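PmbA-related protein (Thermotoga maritima, PDB 1VL4) is probably a metallopeptidase of the U62 (PmbA/TldD) family and has been proposed to modulate DNA gyrase. Local coordinates at residues K66-G71 and K103-F107; L182-A186 and I213-A218; Q274-V280 and L416-V422. All coordinates share one frame; numbering follows the deposited sequence. Where two conformers were deposited one is given.

Contact 1: K66-G71 and K103-F107; sequences KVLKDG and KEYFF
G71 and E104 bring the two backbones closest, with CA atoms 4.6 Å apart, and one bond ties them there: E104 N donates to G71 O at 2.8 Å. G71 CA faces E104 O in a weaker CA-H...O contact. Glycine suits this turn because its phi is positive (77°) and because a beta carbon would run into K103 N.

From that tie the chain at 103-107, itself neither helix nor strand, passes beside the end of the strand. L68 and F106 account for about half of the buried surface. They approach from opposite directions, and L68 CD2 sits over the centre of one face of the F106 ring, 3.8 Å from the centroid, a CH-pi contact. L68 CB packs on the same ring at CZ and CE2, while the other methyl, CD1, rests 3.6 Å from E104 O. A branched leucine thus serves ring and backbone together. The outer end of the phenyl ring meets the strand backbone edge-on, F106 CZ lying 3.4 Å from K66 O. K66 has CG anti to its own N (chi1 -176°), which lays its aliphatic part beside the ring, with CD 3.9 Å from F106 CE1; lysine supplies methylenes here while its amine continues beyond.

Strand 51-69 pairs with strand 32-48, where the backbones of K66 and L68 hydrogen-bond to those of Q34 and E32, and these two residues also touch F106. On its other side strand 72-78 brings T73 against K66, L68 and E104, while helix 322-328 meets E104 and Y105.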
ATOM      1  N   LYS A  66      -9.973 -20.516 -11.373  1.00  8.23           N
ATOM      2  CA  LYS A  66      -9.561 -21.443 -10.327  1.00 10.34           C
ATOM      3  C   LYS A  66     -10.080 -22.861 -10.621  1.00 10.11           C
ATOM      4  O   LYS A  66     -11.295 -23.048 -10.835  1.00  8.65           O
ATOM      5  CB  LYS A  66     -10.070 -20.959  -8.989  1.00 10.74           C
ATOM      6  CG  LYS A  66      -9.631 -21.767  -7.774  1.00  9.66           C
ATOM      7  CD  LYS A  66     -10.146 -21.110  -6.515  1.00 18.76           C
ATOM      8  CE  LYS A  66      -9.177 -20.074  -5.936  1.00 25.35           C
ATOM      9  NZ  LYS A  66      -9.653 -19.536  -4.616  1.00 32.29           N
ATOM     10  N   VAL A  67      -9.173 -23.827 -10.627  0.50  8.83           N
ATOM     11  CA  VAL A  67      -9.520 -25.233 -10.898  0.50  9.77           C
ATOM     12  C   VAL A  67      -9.384 -26.049  -9.605  0.50 10.99           C
ATOM     13  O   VAL A  67      -8.387 -25.885  -8.876  0.50  4.12           O
ATOM     14  CB  VAL A  67      -8.633 -25.814 -11.966  0.50 10.51           C
ATOM     15  CG1 VAL A  67      -8.863 -27.300 -12.110  0.50 12.37           C
ATOM     16  CG2 VAL A  67      -8.874 -25.090 -13.304  0.50 11.77           C
ATOM     17  N   LEU A  68     -10.373 -26.927  -9.356  1.00 11.81           N
ATOM     18  CA  LEU A  68     -10.508 -27.695  -8.094  1.00 10.26           C
ATOM     19  C   LEU A  68     -10.424 -29.169  -8.443  1.00 12.09           C
ATOM     20  O   LEU A  68     -11.153 -29.641  -9.288  1.00 11.69           O
ATOM     21  CB  LEU A  68     -11.800 -27.359  -7.420  1.00 11.47           C
ATOM     22  CG  LEU A  68     -12.194 -28.113  -6.149  1.00 10.54           C
ATOM     23  CD1 LEU A  68     -11.267 -27.781  -5.001  1.00 15.70           C
ATOM     24  CD2 LEU A  68     -13.630 -27.723  -5.804  1.00 16.28           C
ATOM     25  N   LYS A  69      -9.446 -29.861  -7.877  1.00 11.38           N
ATOM     26  CA  LYS A  69      -9.302 -31.304  -8.050  1.00 13.71           C
ATOM     27  C   LYS A  69      -8.908 -31.942  -6.723  1.00 16.71           C
ATOM     28  O   LYS A  69      -7.877 -31.613  -6.176  1.00 15.16           O
ATOM     29  CB  LYS A  69      -8.252 -31.629  -9.088  1.00 14.37           C
ATOM     30  CG  LYS A  69      -8.281 -33.073  -9.590  1.00 15.61           C
ATOM     31  CD  LYS A  69      -7.142 -33.299 -10.562  1.00 19.43           C
ATOM     32  CE  LYS A  69      -7.087 -34.702 -11.162  1.00 24.04           C
ATOM     33  NZ  LYS A  69      -5.795 -34.885 -11.889  1.00 25.17           N
ATOM     34  N   ASP A  70      -9.761 -32.827  -6.206  1.00 21.08           N
ATOM     35  CA  ASP A  70      -9.505 -33.603  -4.988  1.00 22.40           C
ATOM     36  C   ASP A  70      -9.247 -32.665  -3.845  1.00 20.67           C
ATOM     37  O   ASP A  70      -8.328 -32.885  -3.063  1.00 20.81           O
ATOM     38  CB  ASP A  70      -8.318 -34.567  -5.138  1.00 26.15           C
ATOM     39  CG  ASP A  70      -8.564 -35.668  -6.160  1.00 34.12           C
ATOM     40  OD1 ASP A  70      -9.719 -36.143  -6.244  1.00 42.36           O
ATOM     41  OD2 ASP A  70      -7.595 -36.056  -6.867  1.00 40.61           O
ATOM     42  N   GLY A  71     -10.017 -31.588  -3.805  1.00 14.51           N
ATOM     43  CA  GLY A  71      -9.939 -30.619  -2.742  1.00 14.87           C
ATOM     44  C   GLY A  71      -8.764 -29.655  -2.802  1.00 12.18           C
ATOM     45  O   GLY A  71      -8.648 -28.837  -1.924  1.00 13.80           O
ATOM     46  N   LYS A 103     -10.017 -30.825   1.431  1.00 39.30           N
ATOM     47  CA  LYS A 103      -9.852 -29.484   1.998  1.00 39.68           C
ATOM     48  C   LYS A 103     -10.758 -28.445   1.308  1.00 37.44           C
ATOM     49  O   LYS A 103     -11.810 -28.122   1.849  1.00 41.18           O
ATOM     50  CB  LYS A 103      -8.375 -29.034   1.945  1.00 37.74           C
ATOM     51  CG  LYS A 103      -7.362 -30.143   2.260  1.00 45.00           C
ATOM     52  CD  LYS A 103      -5.911 -29.688   2.000  1.00 42.23           C
ATOM     53  CE  LYS A 103      -5.028 -29.899   3.235  1.00 40.84           C
ATOM     54  NZ  LYS A 103      -3.771 -29.134   3.127  1.00 38.24           N
ATOM     55  N   GLU A 104     -10.370 -27.909   0.142  1.00 32.95           N
ATOM     56  CA  GLU A 104     -11.134 -26.786  -0.465  1.00 30.48           C
ATOM     57  C   GLU A 104     -12.401 -27.249  -1.180  1.00 27.04           C
ATOM     58  O   GLU A 104     -12.496 -28.380  -1.679  1.00 22.84           O
ATOM     59  CB  GLU A 104     -10.306 -25.985  -1.495  1.00 30.90           C
ATOM     60  CG  GLU A 104      -8.966 -25.347  -1.007  1.00 38.27           C
ATOM     61  CD  GLU A 104      -9.139 -24.007  -0.334  1.00 43.76           C
ATOM     62  OE1 GLU A 104     -10.072 -23.256  -0.697  1.00 51.07           O
ATOM     63  OE2 GLU A 104      -8.341 -23.711   0.581  1.00 52.33           O
ATOM     64  N   TYR A 105     -13.360 -26.333  -1.292  1.00 28.86           N
ATOM     65  CA  TYR A 105     -14.477 -26.577  -2.188  1.00 29.94           C
ATOM     66  C   TYR A 105     -15.141 -25.322  -2.744  1.00 23.27           C
ATOM     67  O   TYR A 105     -14.866 -24.184  -2.323  1.00 24.65           O
ATOM     68  CB  TYR A 105     -15.500 -27.518  -1.537  1.00 36.50           C
ATOM     69  CG  TYR A 105     -16.040 -27.006  -0.264  1.00 39.00           C
ATOM     70  CD1 TYR A 105     -15.298 -27.091   0.899  1.00 42.95           C
ATOM     71  CD2 TYR A 105     -17.314 -26.431  -0.223  1.00 48.49           C
ATOM     72  CE1 TYR A 105     -15.801 -26.600   2.085  1.00 52.61           C
ATOM     73  CE2 TYR A 105     -17.839 -25.951   0.948  1.00 47.78           C
ATOM     74  CZ  TYR A 105     -17.086 -26.032   2.109  1.00 46.90           C
ATOM     75  OH  TYR A 105     -17.636 -25.538   3.279  1.00 54.33           O
ATOM     76  N   PHE A 106     -15.934 -25.551  -3.785  1.00 16.04           N
ATOM     77  CA  PHE A 106     -16.731 -24.512  -4.415  1.00 13.81           C
ATOM     78  C   PHE A 106     -18.178 -24.601  -3.925  1.00 13.16           C
ATOM     79  O   PHE A 106     -18.652 -25.673  -3.539  1.00 11.70           O
ATOM     80  CB  PHE A 106     -16.758 -24.683  -5.927  1.00 16.39           C
ATOM     81  CG  PHE A 106     -15.425 -24.465  -6.628  1.00 11.30           C
ATOM     82  CD1 PHE A 106     -14.378 -23.738  -6.036  1.00 17.06           C
ATOM     83  CD2 PHE A 106     -15.247 -24.960  -7.928  1.00 13.27           C
ATOM     84  CE1 PHE A 106     -13.158 -23.521  -6.754  1.00 12.65           C
ATOM     85  CE2 PHE A 106     -14.031 -24.761  -8.637  1.00 11.60           C
ATOM     86  CZ  PHE A 106     -12.982 -24.039  -8.025  1.00 12.29           C
ATOM     87  N   PHE A 107     -18.849 -23.468  -4.018  1.00 12.03           N
ATOM     88  CA  PHE A 107     -20.239 -23.314  -3.716  1.00 14.41           C
ATOM     89  C   PHE A 107     -21.110 -23.640  -4.932  1.00 11.34           C
ATOM     90  O   PHE A 107     -20.837 -23.217  -6.060  1.00 10.47           O
ATOM     91  CB  PHE A 107     -20.512 -21.886  -3.223  1.00 14.20           C
ATOM     92  CG  PHE A 107     -21.799 -21.741  -2.469  1.00 10.09           C
ATOM     93  CD1 PHE A 107     -21.976 -22.401  -1.268  1.00 16.17           C
ATOM     94  CD2 PHE A 107     -22.819 -20.943  -2.936  1.00 15.14           C
ATOM     95  CE1 PHE A 107     -23.159 -22.242  -0.538  1.00 18.73           C
ATOM     96  CE2 PHE A 107     -24.019 -20.809  -2.214  1.00 12.88           C
ATOM     97  CZ  PHE A 107     -24.172 -21.450  -1.010  1.00 14.71           C
TER

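Contact 2: L182-A186 and I213-A218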
ATOM      1  N   LEU A 182     -17.085  12.430  -1.499  1.00  9.87           N
ATOM      2  CA  LEU A 182     -16.526  13.736  -1.572  1.00 11.36           C
ATOM      3  C   LEU A 182     -16.013  14.053  -0.182  1.00 14.05           C
ATOM      4  O   LEU A 182     -16.737  13.847   0.799  1.00 13.17           O
ATOM      5  CB  LEU A 182     -17.565  14.755  -1.989  1.00 12.18           C
ATOM      6  CG  LEU A 182     -17.149  16.188  -2.277  1.00 11.08           C
ATOM      7  CD1 LEU A 182     -15.999  16.325  -3.270  1.00 11.46           C
ATOM      8  CD2 LEU A 182     -18.358  17.016  -2.753  1.00 14.15           C
ATOM      9  N   PHE A 183     -14.783  14.567  -0.131  1.00  9.08           N
ATOM     10  CA  PHE A 183     -14.028  14.761   1.105  1.00 10.92           C
ATOM     11  C   PHE A 183     -13.389  16.136   1.024  1.00 11.75           C
ATOM     12  O   PHE A 183     -12.963  16.603  -0.034  1.00 11.73           O
ATOM     13  CB  PHE A 183     -12.940  13.669   1.285  1.00 14.45           C
ATOM     14  CG  PHE A 183     -11.849  13.990   2.356  1.00 11.16           C
ATOM     15  CD1 PHE A 183     -12.041  13.614   3.695  1.00 16.16           C
ATOM     16  CD2 PHE A 183     -10.671  14.620   2.017  1.00 14.62           C
ATOM     17  CE1 PHE A 183     -11.110  13.865   4.642  1.00 18.47           C
ATOM     18  CE2 PHE A 183      -9.728  14.896   2.978  1.00 14.66           C
ATOM     19  CZ  PHE A 183      -9.942  14.495   4.304  1.00 17.50           C
ATOM     20  N   ALA A 184     -13.312  16.798   2.168  1.00 12.76           N
ATOM     21  CA  ALA A 184     -12.590  18.049   2.277  1.00 12.08           C
ATOM     22  C   ALA A 184     -11.864  18.132   3.611  1.00 13.15           C
ATOM     23  O   ALA A 184     -12.366  17.628   4.637  1.00  8.88           O
ATOM     24  CB  ALA A 184     -13.539  19.213   2.133  1.00 14.20           C
ATOM     25  N   MET A 185     -10.691  18.756   3.589  1.00 14.63           N
ATOM     26  CA  MET A 185      -9.908  19.003   4.815  1.00 18.31           C
ATOM     27  C   MET A 185      -9.476  20.463   4.847  1.00 13.37           C
ATOM     28  O   MET A 185      -8.922  20.982   3.857  1.00 13.10           O
ATOM     29  CB  MET A 185      -8.678  18.067   4.905  1.00 14.65           C
ATOM     30  CG  MET A 185      -7.993  18.115   6.294  1.00 23.52           C
ATOM     31  SD  MET A 185      -6.208  18.164   6.151  1.00 37.65           S
ATOM     32  CE  MET A 185      -5.706  19.278   7.456  1.00 38.24           C
ATOM     33  N   ALA A 186      -9.716  21.113   5.988  1.00 11.66           N
ATOM     34  CA  ALA A 186      -9.365  22.499   6.168  1.00 10.60           C
ATOM     35  C   ALA A 186      -8.383  22.690   7.335  1.00 11.66           C
ATOM     36  O   ALA A 186      -8.312  21.876   8.240  1.00 10.17           O
ATOM     37  CB  ALA A 186     -10.604  23.328   6.339  1.00 12.31           C
ATOM     38  N   ILE A 213     -20.256  19.881   2.974  1.00 12.22           N
ATOM     39  CA  ILE A 213     -19.050  19.144   3.266  1.00 14.71           C
ATOM     40  C   ILE A 213     -17.876  20.099   3.532  1.00 13.07           C
ATOM     41  O   ILE A 213     -17.085  19.876   4.452  1.00 14.81           O
ATOM     42  CB  ILE A 213     -18.670  18.144   2.121  1.00 13.16           C
ATOM     43  CG1 ILE A 213     -19.642  16.964   2.117  1.00 16.09           C
ATOM     44  CG2 ILE A 213     -17.230  17.626   2.298  1.00 13.19           C
ATOM     45  CD1 ILE A 213     -19.663  16.142   0.819  1.00 13.81           C
ATOM     46  N   GLY A 214     -17.727  21.112   2.684  1.00 12.46           N
ATOM     47  CA  GLY A 214     -16.690  22.120   2.866  1.00 12.43           C
ATOM     48  C   GLY A 214     -16.910  22.918   4.143  1.00 11.70           C
ATOM     49  O   GLY A 214     -15.980  23.151   4.901  1.00 11.58           O
ATOM     50  N   LYS A 215     -18.155  23.308   4.368  1.00 15.16           N
ATOM     51  CA  LYS A 215     -18.562  24.053   5.595  1.00 17.32           C
ATOM     52  C   LYS A 215     -18.234  23.245   6.876  1.00 15.69           C
ATOM     53  O   LYS A 215     -17.588  23.756   7.789  1.00 13.58           O
ATOM     54  CB  LYS A 215     -20.054  24.366   5.508  1.00 18.08           C
ATOM     55  CG  LYS A 215     -20.592  25.294   6.606  1.00 22.58           C
ATOM     56  CD  LYS A 215     -22.114  25.263   6.699  1.00 25.72           C
ATOM     57  CE  LYS A 215     -22.670  26.449   7.505  1.00 34.56           C
ATOM     58  NZ  LYS A 215     -24.020  26.131   8.085  1.00 41.06           N
ATOM     59  N   ARG A 216     -18.652  21.973   6.943  1.00 11.91           N
ATOM     60  CA  ARG A 216     -18.217  21.098   8.048  1.00 14.25           C
ATOM     61  C   ARG A 216     -16.709  20.923   8.261  1.00 14.83           C
ATOM     62  O   ARG A 216     -16.276  20.892   9.393  1.00 15.43           O
ATOM     63  CB  ARG A 216     -18.886  19.729   8.010  1.00 15.19           C
ATOM     64  CG  ARG A 216     -20.360  19.889   8.077  1.00 30.16           C
ATOM     65  CD  ARG A 216     -21.101  18.843   8.863  1.00 44.80           C
ATOM     66  NE  ARG A 216     -22.026  18.080   8.028  1.00 50.71           N
ATOM     67  CZ  ARG A 216     -23.084  17.413   8.491  1.00 53.36           C
ATOM     68  NH1 ARG A 216     -23.373  17.409   9.793  1.00 57.77           N
ATOM     69  NH2 ARG A 216     -23.852  16.734   7.654  1.00 57.07           N
ATOM     70  N   ALA A 217     -15.928  20.786   7.198  1.00 13.24           N
ATOM     71  CA  ALA A 217     -14.508  20.678   7.336  1.00 12.90           C
ATOM     72  C   ALA A 217     -13.934  21.928   8.031  1.00 12.95           C
ATOM     73  O   ALA A 217     -13.085  21.818   8.940  1.00 13.62           O
ATOM     74  CB  ALA A 217     -13.886  20.466   5.962  1.00 13.54           C
ATOM     75  N   ALA A 218     -14.416  23.112   7.635  1.00 14.13           N
ATOM     76  CA  ALA A 218     -13.992  24.392   8.233  1.00 13.69           C
ATOM     77  C   ALA A 218     -14.435  24.461   9.710  1.00 14.45           C
ATOM     78  O   ALA A 218     -13.619  24.683  10.593  1.00 15.76           O
ATOM     79  CB  ALA A 218     -14.594  25.536   7.470  1.00 13.78           C
TER
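I213 buries more surface here than any other residue, and its two branches divide the work along the strand. I213 CD1, ending the longer branch, lies 3.8 Å from L182 CB and close to the L182 carbonyl oxygen; the two side chains cross at a slant. A chi1 of -72° sets CG1 beside the I213 backbone N and CG2 anti to it, and CG2 stops 4.0 Å from A184 CB. A beta-branched isoleucine can therefore span two strand positions from one place on the helix.

One turn on, A217 takes over. A217 CB lies 3.5 Å from A184 O and 4.0 Å from A184 CB, so the A184 methyl touches both I213 and A217, which meet it from directions roughly at right angles. This is helix-on-sheet packing: helix 210-223 lies on one face of the long antiparallel sheet, the axis of segment 213-218 passes 7.0 Å from that of 182-186, at 31°, and alternate strand residues L182, A184 and A186 point toward it. Such close approach calls for small residues on both surfaces. G214 offers its CA to A184 CB, and A186 CB rests against the A217 carbonyl and, at 4.0 Å, A218 CA. Strands 148-167 and 194-202 flank the strand.

Contact 3: Q274-V280 and L416-V422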
ATOM      1  N   GLN A 274     -20.431 -12.494  27.593  1.00 15.92           N
ATOM      2  CA  GLN A 274     -20.627 -11.036  27.546  1.00 20.36           C
ATOM      3  C   GLN A 274     -19.350 -10.270  27.291  1.00 17.97           C
ATOM      4  O   GLN A 274     -18.652  -9.841  28.215  1.00 18.51           O
ATOM      5  CB  GLN A 274     -21.265 -10.524  28.831  1.00 21.33           C
ATOM      6  CG  GLN A 274     -22.731 -10.771  28.871  1.00 29.90           C
ATOM      7  CD  GLN A 274     -23.506  -9.520  28.710  1.00 22.80           C
ATOM      8  OE1 GLN A 274     -23.306  -8.761  27.760  1.00 35.21           O
ATOM      9  NE2 GLN A 274     -24.395  -9.264  29.663  1.00 33.79           N
ATOM     10  N   VAL A 275     -19.060 -10.097  26.020  1.00 15.02           N
ATOM     11  CA  VAL A 275     -17.872  -9.403  25.598  1.00 15.60           C
ATOM     12  C   VAL A 275     -18.047  -7.890  25.680  1.00 16.62           C
ATOM     13  O   VAL A 275     -17.104  -7.133  25.949  1.00 16.57           O
ATOM     14  CB  VAL A 275     -17.511  -9.858  24.183  1.00 17.54           C
ATOM     15  CG1 VAL A 275     -16.578  -8.881  23.496  1.00 21.25           C
ATOM     16  CG2 VAL A 275     -16.898 -11.229  24.268  1.00 19.07           C
ATOM     17  N   GLY A 276     -19.262  -7.440  25.402  1.00 18.51           N
ATOM     18  CA  GLY A 276     -19.554  -6.035  25.507  1.00 18.16           C
ATOM     19  C   GLY A 276     -20.598  -5.720  26.544  1.00 14.96           C
ATOM     20  O   GLY A 276     -21.246  -6.602  27.124  1.00 15.56           O
ATOM     21  N   ASN A 277     -20.772  -4.428  26.750  1.00 14.57           N
ATOM     22  CA  ASN A 277     -21.874  -3.920  27.564  1.00 12.44           C
ATOM     23  C   ASN A 277     -23.217  -4.347  26.948  1.00 11.03           C
ATOM     24  O   ASN A 277     -23.321  -4.468  25.743  1.00  9.14           O
ATOM     25  CB  ASN A 277     -21.787  -2.408  27.625  1.00 10.30           C
ATOM     26  CG  ASN A 277     -22.661  -1.836  28.677  1.00 14.63           C
ATOM     27  OD1 ASN A 277     -23.862  -1.689  28.478  1.00 12.37           O
ATOM     28  ND2 ASN A 277     -22.081  -1.529  29.808  1.00  9.76           N
ATOM     29  N   PRO A 278     -24.211  -4.661  27.783  1.00 12.21           N
ATOM     30  CA  PRO A 278     -25.552  -4.935  27.303  1.00 15.47           C
ATOM     31  C   PRO A 278     -26.129  -3.926  26.330  1.00 16.99           C
ATOM     32  O   PRO A 278     -26.952  -4.320  25.471  1.00 13.65           O
ATOM     33  CB  PRO A 278     -26.381  -4.959  28.563  1.00 14.21           C
ATOM     34  CG  PRO A 278     -25.448  -5.555  29.577  1.00 19.96           C
ATOM     35  CD  PRO A 278     -24.088  -4.919  29.222  1.00 14.95           C
ATOM     36  N   ALA A 279     -25.697  -2.660  26.453  1.00 14.41           N
ATOM     37  CA  ALA A 279     -26.083  -1.599  25.514  1.00 11.26           C
ATOM     38  C   ALA A 279     -25.560  -1.779  24.085  1.00 13.18           C
ATOM     39  O   ALA A 279     -26.032  -1.102  23.186  1.00 15.04           O
ATOM     40  CB  ALA A 279     -25.662  -0.240  26.039  1.00 10.81           C
ATOM     41  N   VAL A 280     -24.622  -2.694  23.853  1.00 12.03           N
ATOM     42  CA  VAL A 280     -23.892  -2.732  22.610  1.00 11.52           C
ATOM     43  C   VAL A 280     -24.345  -3.932  21.784  1.00 11.98           C
ATOM     44  O   VAL A 280     -24.195  -5.055  22.240  1.00  7.20           O
ATOM     45  CB  VAL A 280     -22.396  -2.835  22.854  1.00 10.44           C
ATOM     46  CG1 VAL A 280     -21.608  -3.158  21.515  1.00 16.24           C
ATOM     47  CG2 VAL A 280     -21.895  -1.568  23.483  1.00 15.21           C
ATOM     48  N   LEU A 416     -15.636  -1.851  24.653  1.00  9.22           N
ATOM     49  CA  LEU A 416     -16.945  -2.411  24.385  1.00 11.02           C
ATOM     50  C   LEU A 416     -17.692  -2.660  25.670  1.00 11.35           C
ATOM     51  O   LEU A 416     -18.908  -2.435  25.715  1.00  9.09           O
ATOM     52  CB  LEU A 416     -16.883  -3.723  23.570  1.00 10.99           C
ATOM     53  CG  LEU A 416     -16.398  -3.614  22.118  1.00 12.72           C
ATOM     54  CD1 LEU A 416     -16.256  -4.996  21.440  1.00 19.87           C
ATOM     55  CD2 LEU A 416     -17.282  -2.677  21.304  1.00 10.41           C
ATOM     56  N   ARG A 417     -16.970  -3.129  26.705  1.00 13.76           N
ATOM     57  CA  ARG A 417     -17.582  -3.363  28.016  1.00 13.70           C
ATOM     58  C   ARG A 417     -18.070  -2.087  28.666  1.00 11.08           C
ATOM     59  O   ARG A 417     -19.045  -2.115  29.391  1.00 10.95           O
ATOM     60  CB  ARG A 417     -16.616  -4.033  29.023  1.00 17.08           C
ATOM     61  CG  ARG A 417     -16.222  -5.463  28.727  1.00 22.02           C
ATOM     62  CD  ARG A 417     -17.354  -6.421  29.005  1.00 32.96           C
ATOM     63  NE  ARG A 417     -17.540  -6.646  30.438  1.00 38.94           N
ATOM     64  CZ  ARG A 417     -18.652  -7.119  30.995  1.00 38.72           C
ATOM     65  NH1 ARG A 417     -18.691  -7.292  32.305  1.00 42.95           N
ATOM     66  NH2 ARG A 417     -19.734  -7.391  30.260  1.00 45.19           N
ATOM     67  N   LYS A 418     -17.363  -0.986  28.437  1.00  9.43           N
ATOM     68  CA  LYS A 418     -17.633   0.295  29.085  1.00  8.50           C
ATOM     69  C   LYS A 418     -18.492   1.233  28.255  1.00  8.66           C
ATOM     70  O   LYS A 418     -18.708   2.371  28.627  1.00  9.81           O
ATOM     71  CB  LYS A 418     -16.310   0.968  29.416  1.00  9.72           C
ATOM     72  CG  LYS A 418     -15.538   0.181  30.491  1.00 15.00           C
ATOM     73  CD  LYS A 418     -14.300   0.908  30.998  1.00 22.30           C
ATOM     74  CE  LYS A 418     -13.189   1.013  29.950  1.00 26.26           C
ATOM     75  NZ  LYS A 418     -11.970   1.649  30.578  1.00 29.74           N
ATOM     76  N   ILE A 419     -18.992   0.779  27.119  1.00 11.82           N
ATOM     77  CA  ILE A 419     -19.994   1.617  26.421  1.00 13.61           C
ATOM     78  C   ILE A 419     -21.320   1.538  27.218  1.00 13.36           C
ATOM     79  O   ILE A 419     -21.981   0.515  27.242  1.00 13.10           O
ATOM     80  CB  ILE A 419     -20.165   1.246  24.945  1.00 12.56           C
ATOM     81  CG1 ILE A 419     -18.884   1.619  24.162  1.00 12.29           C
ATOM     82  CG2 ILE A 419     -21.377   2.005  24.339  1.00 13.51           C
ATOM     83  CD1 ILE A 419     -18.754   0.945  22.760  1.00  9.81           C
ATOM     84  N   VAL A 420     -21.666   2.618  27.896  1.00 10.67           N
ATOM     85  CA  VAL A 420     -22.862   2.620  28.719  1.00 11.42           C
ATOM     86  C   VAL A 420     -24.091   3.251  28.035  1.00 11.05           C
ATOM     87  O   VAL A 420     -25.212   2.980  28.428  1.00 12.03           O
ATOM     88  CB  VAL A 420     -22.583   3.290  30.126  1.00 11.39           C
ATOM     89  CG1 VAL A 420     -21.488   2.534  30.853  1.00 14.62           C
ATOM     90  CG2 VAL A 420     -22.219   4.775  30.009  1.00  8.91           C
ATOM     91  N   LEU A 421     -23.874   4.086  27.025  1.00 12.11           N
ATOM     92  CA  LEU A 421     -24.949   4.690  26.241  1.00 11.73           C
ATOM     93  C   LEU A 421     -24.539   4.901  24.809  1.00 11.80           C
ATOM     94  O   LEU A 421     -23.409   5.320  24.535  1.00 11.16           O
ATOM     95  CB  LEU A 421     -25.317   6.059  26.794  1.00 14.58           C
ATOM     96  CG  LEU A 421     -26.217   6.216  28.013  1.00 20.30           C
ATOM     97  CD1 LEU A 421     -26.234   7.710  28.382  1.00 25.68           C
ATOM     98  CD2 LEU A 421     -27.634   5.662  27.757  1.00 20.57           C
ATOM     99  N   VAL A 422     -25.494   4.652  23.904  1.00 11.67           N
ATOM    100  CA  VAL A 422     -25.290   4.674  22.457  1.00 13.06           C
ATOM    101  C   VAL A 422     -26.241   5.708  21.850  1.00 11.79           C
ATOM    102  O   VAL A 422     -27.420   5.726  22.151  1.00 13.84           O
ATOM    103  CB  VAL A 422     -25.528   3.273  21.850  1.00 11.11           C
ATOM    104  CG1 VAL A 422     -25.251   3.229  20.362  1.00 12.16           C
ATOM    105  CG2 VAL A 422     -24.651   2.215  22.597  1.00 10.51           C
TER
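The junction where helix 412-417 gives way to strand 419-422 is covered by the loop 274-280, and N277 makes the polar link between them. N277 N donates to L416 O at 2.9 Å, almost straight at 174°, although the donor stands above the carbonyl plane. With CG anti to the backbone N (chi1 -166°), the side chain reaches across to the next carbonyl, and N277 ND2 donates to R417 O at 3.1 Å, the acceptor lying in the plane of the amide.

At the other end of this amide, N277 OD1 accepts from A279 N at 2.9 Å on a lone pair, an Asx turn, inside a type I beta turn from N277 to V280 closed by V280 N to N277 O. Asparagine suits the place because one amide both donates and accepts; a leucine in its place would probably leave R417 O and A279 N without these partners and set the turn less firmly against the helix end.

V280 CG2 packs 3.6 Å from I419 CB, the two side chains crossing at about a right angle, and CG1 faces L416 CD2. The bend at chi2 (-73°) brings R417 CD 3.1 Å from V275 O, and a second bend at chi3 swings the guanidinium toward the loop, its edge near G276 O. Arginine's long, flexible chain can lay methylenes along the loop backbone while its guanidinium reaches the carbonyls. Strand 437-444 pairs with 419-422, while L348 of strand 345-348 touches both V280 and V422.

The three contacts follow one another along the chain, each closing before the next opens, and none touches another. Contacts 1 and 2 share the long six-stranded antiparallel sheet yet lie on opposite sides of the chain's centre, 48 Å apart between centres: strand 51-69 carries the first, strand 172-188 the second, each one in from an edge strand. Contact 3 joins a loop to the helix-to-strand junction at 412-422. Its centre is 32 Å from that of contact 2, with nearest atoms about 17 Å apart, and 41 Å from that of contact 1, with nearest atoms about 25 Å apart. With no catalytic or metal-binding residue identified in these segments, all three are best read as structural packing.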